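Local coordinates for Lin1840 protein (Listeria innocua serovar 6a, PDB 4ZO7), which probably hydrolyses terminal, non-reducing beta-D-glucosyl residues with release of beta-D-glucose, as a member of glycosyl hydrolase family 3, at residues V190-A195 with L233-F238; G265-A270 with A296-E301; M89-H94 with V133-M138. The protein carries 2 engineered substitutions. All coordinates share one frame; numbering follows the deposited sequence.

Contact 1. Residues V190-A195 with L233-F238; sequences VKHFAA and LVMTAF. With GLC (alpha-D-glucopyranose), chain I.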
# COMPACT_ATOMS: atom_id res chain seq x y z
N VAL A 190 1.17 17.37 -20.09
CA VAL A 190 0.89 16.78 -18.73
C VAL A 190 1.10 15.25 -18.74
O VAL A 190 0.68 14.56 -19.66
CB VAL A 190 -0.56 17.16 -18.25
CG1 VAL A 190 -1.02 16.46 -16.96
CG2 VAL A 190 -0.66 18.64 -18.01
N LYS A 191 1.79 14.73 -17.75
CA LYS A 191 1.92 13.29 -17.64
C LYS A 191 1.85 12.87 -16.13
O LYS A 191 1.97 13.73 -15.27
CB LYS A 191 3.17 12.80 -18.39
CG LYS A 191 4.48 13.07 -17.69
CD LYS A 191 5.70 13.04 -18.63
CE LYS A 191 7.01 12.97 -17.85
NZ LYS A 191 8.20 12.97 -18.73
N HIS A 192 1.57 11.62 -15.79
CA HIS A 192 1.08 10.52 -16.64
C HIS A 192 -0.36 10.19 -16.21
O HIS A 192 -0.60 9.87 -15.02
CB HIS A 192 1.94 9.25 -16.41
CG HIS A 192 3.42 9.45 -16.53
ND1 HIS A 192 4.18 9.97 -15.50
CD2 HIS A 192 4.29 9.22 -17.55
CE1 HIS A 192 5.45 10.00 -15.87
NE2 HIS A 192 5.53 9.55 -17.10
N PHE A 193 -1.33 10.26 -17.14
CA PHE A 193 -2.77 10.18 -16.81
C PHE A 193 -3.08 8.67 -16.73
O PHE A 193 -3.00 8.01 -17.78
CB PHE A 193 -3.60 10.79 -17.94
CG PHE A 193 -4.94 11.34 -17.52
CD1 PHE A 193 -5.01 12.46 -16.70
CD2 PHE A 193 -6.13 10.72 -17.91
CE1 PHE A 193 -6.20 12.95 -16.24
CE2 PHE A 193 -7.34 11.22 -17.48
CZ PHE A 193 -7.37 12.34 -16.64
N ALA A 194 -3.37 8.12 -15.57
CA ALA A 194 -3.51 8.80 -14.30
C ALA A 194 -3.01 7.91 -13.15
O ALA A 194 -3.02 6.68 -13.26
CB ALA A 194 -4.99 9.26 -14.08
N ALA A 195 -2.53 8.51 -12.07
CA ALA A 195 -2.36 7.84 -10.72
C ALA A 195 -1.17 6.84 -10.64
O ALA A 195 -1.13 5.92 -9.83
CB ALA A 195 -3.63 7.16 -10.29
N LEU A 233 -0.95 19.09 -24.60
CA LEU A 233 -1.04 17.60 -24.69
C LEU A 233 -1.19 16.90 -23.34
O LEU A 233 -0.87 17.44 -22.28
CB LEU A 233 0.21 16.99 -25.34
CG LEU A 233 0.56 17.45 -26.75
CD1 LEU A 233 1.28 18.81 -26.82
CD2 LEU A 233 1.37 16.33 -27.40
N VAL A 234 -1.67 15.67 -23.41
CA VAL A 234 -1.63 14.81 -22.25
C VAL A 234 -1.05 13.45 -22.67
O VAL A 234 -1.24 13.03 -23.80
CB VAL A 234 -3.06 14.71 -21.60
CG1 VAL A 234 -3.15 13.61 -20.54
CG2 VAL A 234 -3.44 16.05 -20.99
N MET A 235 -0.28 12.82 -21.78
CA MET A 235 0.31 11.49 -22.03
C MET A 235 -0.33 10.47 -21.12
O MET A 235 -0.56 10.78 -19.94
CB MET A 235 1.86 11.56 -21.79
CG MET A 235 2.63 10.28 -22.04
SD MET A 235 4.31 10.22 -21.38
CE MET A 235 5.11 11.42 -22.46
N THR A 236 -0.57 9.24 -21.62
CA THR A 236 -1.13 8.17 -20.83
C THR A 236 -0.09 7.61 -19.84
O THR A 236 1.12 7.85 -19.99
CB THR A 236 -1.61 6.99 -21.72
OG1 THR A 236 -0.49 6.31 -22.33
CG2 THR A 236 -2.53 7.47 -22.83
N ALA A 237 -0.57 6.82 -18.87
CA ALA A 237 0.24 6.19 -17.89
C ALA A 237 0.44 4.70 -18.19
O ALA A 237 -0.43 4.04 -18.75
CB ALA A 237 -0.44 6.34 -16.58
N PHE A 238 1.57 4.15 -17.76
CA PHE A 238 1.84 2.70 -17.78
C PHE A 238 0.92 1.75 -17.01
O PHE A 238 0.71 0.55 -17.45
CB PHE A 238 3.29 2.47 -17.32
CG PHE A 238 4.33 2.90 -18.39
CD1 PHE A 238 4.22 2.45 -19.67
CD2 PHE A 238 5.33 3.79 -18.11
CE1 PHE A 238 5.12 2.81 -20.66
CE2 PHE A 238 6.27 4.16 -19.07
CZ PHE A 238 6.16 3.66 -20.35
C1 GLC I . 7.95 7.19 -21.20
C2 GLC I . 7.94 7.81 -19.78
C3 GLC I . 7.69 9.32 -19.84
C4 GLC I . 8.57 10.01 -20.88
C5 GLC I . 8.43 9.30 -22.21
C6 GLC I . 9.31 9.95 -23.29
O1 GLC I . 6.67 7.10 -21.83
O2 GLC I . 6.93 7.30 -18.93
O3 GLC I . 7.82 9.92 -18.57
O4 GLC I . 8.11 11.31 -21.00
O5 GLC I . 8.80 7.93 -22.06
O6 GLC I . 10.64 9.75 -22.94

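Contact 2. Residues G265-A270 with A296-E301; sequences GVLISA and AGVDLE. Engineered in segment 265-270: Ala-270 (natural residue Asp). With GLC (alpha-D-glucopyranose), chain I.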
# COMPACT_ATOMS: atom_id res chain seq x y z
N GLY A 265 -6.98 18.32 -26.91
CA GLY A 265 -5.70 18.18 -27.55
C GLY A 265 -5.29 16.73 -27.81
O GLY A 265 -6.06 15.76 -27.58
N VAL A 266 -4.03 16.58 -28.23
CA VAL A 266 -3.42 15.30 -28.56
C VAL A 266 -3.18 14.48 -27.31
O VAL A 266 -2.60 14.98 -26.37
CB VAL A 266 -2.08 15.54 -29.33
CG1 VAL A 266 -1.31 14.22 -29.51
CG2 VAL A 266 -2.39 16.07 -30.70
N LEU A 267 -3.70 13.26 -27.27
CA LEU A 267 -3.38 12.26 -26.24
C LEU A 267 -2.31 11.37 -26.82
O LEU A 267 -2.59 10.64 -27.74
CB LEU A 267 -4.62 11.42 -25.87
CG LEU A 267 -4.53 10.36 -24.74
CD1 LEU A 267 -3.95 10.98 -23.51
CD2 LEU A 267 -5.86 9.75 -24.36
N ILE A 268 -1.10 11.44 -26.27
CA ILE A 268 0.04 10.61 -26.67
C ILE A 268 0.26 9.47 -25.70
O ILE A 268 0.10 9.63 -24.49
CB ILE A 268 1.37 11.48 -26.80
CG1 ILE A 268 2.51 10.66 -27.35
CG2 ILE A 268 1.81 12.06 -25.45
CD1 ILE A 268 3.80 11.45 -27.62
N SER A 269 0.59 8.28 -26.21
CA SER A 269 0.92 7.18 -25.32
C SER A 269 2.22 7.38 -24.60
O SER A 269 3.09 8.08 -25.09
CB SER A 269 0.99 5.86 -26.06
OG SER A 269 2.18 5.73 -26.80
N ALA A 270 2.37 6.75 -23.43
CA ALA A 270 3.71 6.56 -22.86
C ALA A 270 4.45 5.64 -23.79
O ALA A 270 3.85 5.04 -24.70
CB ALA A 270 3.66 5.94 -21.48
N ALA A 296 -10.30 4.35 -27.05
CA ALA A 296 -10.07 5.15 -25.84
C ALA A 296 -9.56 6.53 -26.17
O ALA A 296 -9.39 7.35 -25.28
CB ALA A 296 -9.10 4.44 -24.91
N GLY A 297 -9.26 6.79 -27.44
CA GLY A 297 -8.87 8.16 -27.86
C GLY A 297 -7.41 8.57 -27.75
O GLY A 297 -7.08 9.78 -27.67
N VAL A 298 -6.53 7.57 -27.79
CA VAL A 298 -5.08 7.82 -27.89
C VAL A 298 -4.78 8.18 -29.35
O VAL A 298 -5.07 7.43 -30.26
CB VAL A 298 -4.28 6.59 -27.44
CG1 VAL A 298 -2.79 6.83 -27.67
CG2 VAL A 298 -4.55 6.33 -25.97
N ASP A 299 -4.24 9.36 -29.56
CA ASP A 299 -3.96 9.87 -30.92
C ASP A 299 -2.61 9.56 -31.52
O ASP A 299 -2.44 9.56 -32.74
CB ASP A 299 -4.07 11.37 -30.90
CG ASP A 299 -5.45 11.85 -30.47
OD1 ASP A 299 -6.44 11.19 -30.86
OD2 ASP A 299 -5.53 12.90 -29.78
N LEU A 300 -1.62 9.33 -30.66
CA LEU A 300 -0.22 9.22 -31.08
C LEU A 300 0.45 8.07 -30.31
O LEU A 300 0.55 8.11 -29.11
CB LEU A 300 0.49 10.53 -30.81
CG LEU A 300 1.86 10.79 -31.45
CD1 LEU A 300 1.98 10.40 -32.93
CD2 LEU A 300 2.22 12.25 -31.23
N GLU A 301 0.82 7.03 -31.04
CA GLU A 301 1.52 5.86 -30.53
C GLU A 301 3.04 6.10 -30.43
O GLU A 301 3.72 6.31 -31.47
CB GLU A 301 1.25 4.68 -31.41
CG GLU A 301 1.85 3.37 -30.87
CD GLU A 301 1.33 2.15 -31.54
OE1 GLU A 301 0.52 2.28 -32.50
OE2 GLU A 301 1.75 1.07 -31.09
C1 GLC I . 7.95 7.19 -21.20
C2 GLC I . 7.94 7.81 -19.78
C3 GLC I . 7.69 9.32 -19.84
C4 GLC I . 8.57 10.01 -20.88
C5 GLC I . 8.43 9.30 -22.21
C6 GLC I . 9.31 9.95 -23.29
O1 GLC I . 6.67 7.10 -21.83
O2 GLC I . 6.93 7.30 -18.93
O3 GLC I . 7.82 9.92 -18.57
O4 GLC I . 8.11 11.31 -21.00
O5 GLC I . 8.80 7.93 -22.06
O6 GLC I . 10.64 9.75 -22.94

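Contact 3. Residues M89-H94 with V133-M138; sequences MADVIH and VTFSPM. With GLC (alpha-D-glucopyranose), chain I.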
# COMPACT_ATOMS: atom_id res chain seq x y z
N MET A 89 9.14 16.42 -30.26
CA MET A 89 8.82 16.34 -28.82
C MET A 89 10.04 15.83 -28.03
O MET A 89 10.87 15.07 -28.55
CB MET A 89 7.63 15.41 -28.62
CG MET A 89 6.42 15.84 -29.47
SD MET A 89 4.97 15.13 -28.71
CE MET A 89 3.93 15.29 -30.13
N ALA A 90 10.17 16.30 -26.80
CA ALA A 90 11.36 15.92 -25.99
C ALA A 90 11.09 15.99 -24.50
O ALA A 90 10.14 16.63 -24.02
CB ALA A 90 12.52 16.82 -26.32
N ASP A 91 11.97 15.35 -23.77
CA ASP A 91 11.87 15.31 -22.32
C ASP A 91 12.70 16.45 -21.74
O ASP A 91 13.91 16.33 -21.54
CB ASP A 91 12.41 13.94 -21.85
CG ASP A 91 11.38 12.85 -21.95
OD1 ASP A 91 10.25 12.99 -21.44
OD2 ASP A 91 11.70 11.83 -22.51
N VAL A 92 12.06 17.59 -21.52
CA VAL A 92 12.69 18.70 -20.81
C VAL A 92 11.95 18.79 -19.46
O VAL A 92 10.88 19.36 -19.36
CB VAL A 92 12.69 19.99 -21.66
CG1 VAL A 92 13.69 21.03 -21.13
CG2 VAL A 92 13.03 19.63 -23.11
N ILE A 93 12.59 18.19 -18.44
CA ILE A 93 11.95 17.81 -17.18
C ILE A 93 12.25 18.80 -16.05
O ILE A 93 11.35 19.26 -15.36
CB ILE A 93 12.36 16.40 -16.74
CG1 ILE A 93 12.13 15.40 -17.89
CG2 ILE A 93 11.61 15.96 -15.47
CD1 ILE A 93 10.73 15.51 -18.54
N HIS A 94 13.51 19.09 -15.85
CA HIS A 94 13.89 20.18 -14.94
C HIS A 94 15.07 20.91 -15.56
O HIS A 94 16.14 21.11 -14.91
CB HIS A 94 14.27 19.60 -13.56
CG HIS A 94 15.32 18.52 -13.61
ND1 HIS A 94 16.58 18.67 -13.06
CD2 HIS A 94 15.26 17.25 -14.08
CE1 HIS A 94 17.25 17.53 -13.19
NE2 HIS A 94 16.48 16.65 -13.80
N VAL A 133 7.57 20.54 -28.16
CA VAL A 133 6.78 20.00 -27.06
C VAL A 133 7.73 19.40 -26.05
O VAL A 133 8.71 18.72 -26.42
CB VAL A 133 5.86 18.81 -27.47
CG1 VAL A 133 5.00 18.35 -26.29
CG2 VAL A 133 4.98 19.19 -28.63
N THR A 134 7.46 19.66 -24.77
CA THR A 134 8.14 18.95 -23.69
C THR A 134 7.23 18.05 -22.89
O THR A 134 6.08 18.41 -22.64
CB THR A 134 8.81 19.89 -22.70
OG1 THR A 134 9.44 19.08 -21.71
CG2 THR A 134 7.81 20.83 -22.03
N PHE A 135 7.77 16.90 -22.44
CA PHE A 135 6.96 15.95 -21.71
C PHE A 135 7.04 16.32 -20.23
O PHE A 135 7.62 15.60 -19.41
CB PHE A 135 7.38 14.49 -21.97
CG PHE A 135 7.25 14.03 -23.41
CD1 PHE A 135 6.05 14.14 -24.10
CD2 PHE A 135 8.32 13.51 -24.05
CE1 PHE A 135 5.94 13.70 -25.42
CE2 PHE A 135 8.23 13.01 -25.33
CZ PHE A 135 7.01 13.11 -26.04
N SER A 136 6.46 17.47 -19.93
CA SER A 136 6.42 18.04 -18.57
C SER A 136 5.24 19.03 -18.48
O SER A 136 4.87 19.62 -19.49
CB SER A 136 7.75 18.75 -18.30
OG SER A 136 7.84 19.47 -17.08
N PRO A 137 4.63 19.23 -17.28
CA PRO A 137 4.96 18.69 -15.99
C PRO A 137 4.50 17.24 -15.73
O PRO A 137 3.51 16.73 -16.29
CB PRO A 137 4.23 19.62 -15.03
CG PRO A 137 2.99 19.96 -15.76
CD PRO A 137 3.37 19.99 -17.22
N MET A 138 5.24 16.59 -14.83
CA MET A 138 4.85 15.33 -14.26
C MET A 138 4.04 15.62 -13.01
O MET A 138 4.55 16.23 -12.05
CB MET A 138 6.08 14.53 -13.91
CG MET A 138 5.76 13.10 -13.46
SD MET A 138 5.56 12.92 -11.67
CE MET A 138 6.01 11.18 -11.55
C1 GLC I . 7.95 7.19 -21.20
C2 GLC I . 7.94 7.81 -19.78
C3 GLC I . 7.69 9.32 -19.84
C4 GLC I . 8.57 10.01 -20.88
C5 GLC I . 8.43 9.30 -22.21
C6 GLC I . 9.31 9.95 -23.29
O1 GLC I . 6.67 7.10 -21.83
O2 GLC I . 6.93 7.30 -18.93
O3 GLC I . 7.82 9.92 -18.57
O4 GLC I . 8.11 11.31 -21.00
O5 GLC I . 8.80 7.93 -22.06
O6 GLC I . 10.64 9.75 -22.94
O HOH W 1 8.84 18.07 -15.18

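Contact 1. Residues V190-A195 with L233-F238
The imidazole of His-192 has CG of Lys-191 over the centre of one face, 3.6 Å above the plane, while Thr-236 O and O3 of the bound glucose lie at its edge, near the plane. SD of Met-235 approaches the same ring obliquely, 4.9 Å from its centroid. These residues sit where strands 187-193 and 233-236, adjacent parallel strands of the TIM-barrel domain, reach the sugar.

The register slips by one residue between the Val-190/Val-234 and Phe-193/Thr-236 bridges, which makes a beta bulge, and the peptide bonds before His-192 and Ala-194 are both cis. Met-235 N donates to Val-190 O, and Phe-193 N makes a nearly straight bond (175°) to Met-235 O. Beside them, CB of Phe-193 packs at 3.9 Å on CG1 of Val-234. The carbonyl oxygen of Thr-236 is buried and has no partner in the model.

His-192 NE2 lies 2.7 Å from glucose O3 in a hydrogen bond whose donor is undecided; the other ring nitrogen, ND1, is hydrogen-bonded to Asp-140. Lys-191 leaves the backbone with CG wedged between N and the carbonyl carbon (chi1 76°), then runs extended to the sugar, where NZ donates to O3 and O4; Phe-135 O is a further partner. Met-235, bent at its last torsion, brings CE to 3.3 Å from glucose O4.

Contact 2. Residues G265-A270 with A296-E301
Leu-267 and Asp-299 meet through both main chain and carboxylate. Among the backbone bonds, Asp-299 N donates to Leu-267 O at 2.8 Å, in the carbonyl plane, and Leu-300 N adds a weak bond to the same oxygen. Farther along, Ser-269 N gives a nearly straight bond (173°) to Leu-300 O, which also receives a CA-H...O contact from Ile-268.

The side-chain polar bond comes from Leu-267 N, 3.1 Å from Asp-299 OD2 and reaching it from above the carboxylate plane, 39° out of it. With CG beside its own backbone N (chi1 -60°), Asp-299 places the carboxylate next to Leu-267 N and Val-266 CA. OD1 also makes a salt bridge to Arg-331 and OD2 one to Arg-258, which probably stabilise its negative charge. Ser-269 OG donates to Ala-270 O and is also bonded to Met-302 N.

Strand 267-268 makes a single bridge, Ile-268 with Leu-300, to the chain just ahead of strand 301-302, bringing together the two outermost strands of the parallel sheet and closing the TIM barrel. The 296-301 segment leaves helix 286-295 through a Schellman motif in which Gly-297 has positive phi.

Apolar contacts flank the bridge. Ile-268 and Leu-300 lie side by side, pointing the same way, with CG1 of the former 4.0 Å from CB of the latter. Leu-267 CD2 touches Val-298 CG2 at 4.0 Å and Gly-297 O at 3.5 Å.

At the sugar, CB of Ala-270, an engineered residue that is Asp in the natural sequence, is 3.2 Å from glucose O1.

Contact 3. Residues M89-H94 with V133-M138
Ala-90 O is approached by three groups: Phe-135 N donates to it from 2.9 Å across the contact, Thr-134 CA adds a short CA-H...O contact, and Val-92 N of its own segment makes a weak bond. Together with the bond from Ala-90 N to Val-133 O, this joins strands 87-90 and 133-134, adjacent parallel strands of the TIM barrel, whose ends lead into loops beside the bound glucose.

At the strand ends side chains join in. Thr-134 OG1, anti to its main-chain nitrogen (chi1 180°), reaches across and donates to Val-92 O at 2.8 Å, meeting that carbonyl well off its axis. One water closes the far end of the contact, giving a hydrogen to Ile-93 O and lying 2.6 Å from Ser-136 OG, which is also bonded to Tyr-172 of helix 158-173.

Met-89 and Val-133 run side by side on the same face of the sheet. From there Met-89 crosses Phe-135 at about a right angle: its CB is 3.5 Å from Phe-135 CZ, and SD makes an oblique Met-aromatic contact, 4.8 Å from the ring centroid. With CG beside the backbone N (chi1 -62°), the Phe-135 ring lies between Met-89 and the sugar site. Phe-135 is also the centre of an inverse gamma turn, in which Ser-136 N makes a weak bond to Thr-134 O. Ile-93 CD1 approaches Phe-135 O.

Asp-91 has its carboxylate at the edge of the Phe-135 ring, the two planes 57° apart. Its OD2 sits so close to glucose O6 that the modelled distance is doubtful. Asp-91 OD1 accepts from glucose O4 at 2.8 Å and lies 3.3 Å from Phe-135 CB.

How the contacts relate
All three contacts are buried in one TIM-barrel domain and border the same glucose. Contacts 1 and 3 each pair neighbouring parallel strands and are joined through strands 187-193 and 133-134, where Lys-191 N is 3.0 Å from Pro-137 O. Contact 2 continues from strand 233-236 on the other side, with Val-234 O 2.9 Å from Ile-268 N, but pairs its strand with an irregular segment. Contacts 1 and 3 offer the sugar charged or aromatic side chains. In this construct contact 2 meets it through an alanine engineered in place of Asp; its acidic side chains, Asp-299 and Glu-301, bond to protein groups instead. Inside the barrel, Ile-268 CD1 packs on Phe-135 CE1 at 3.8 Å, linking contacts 2 and 3.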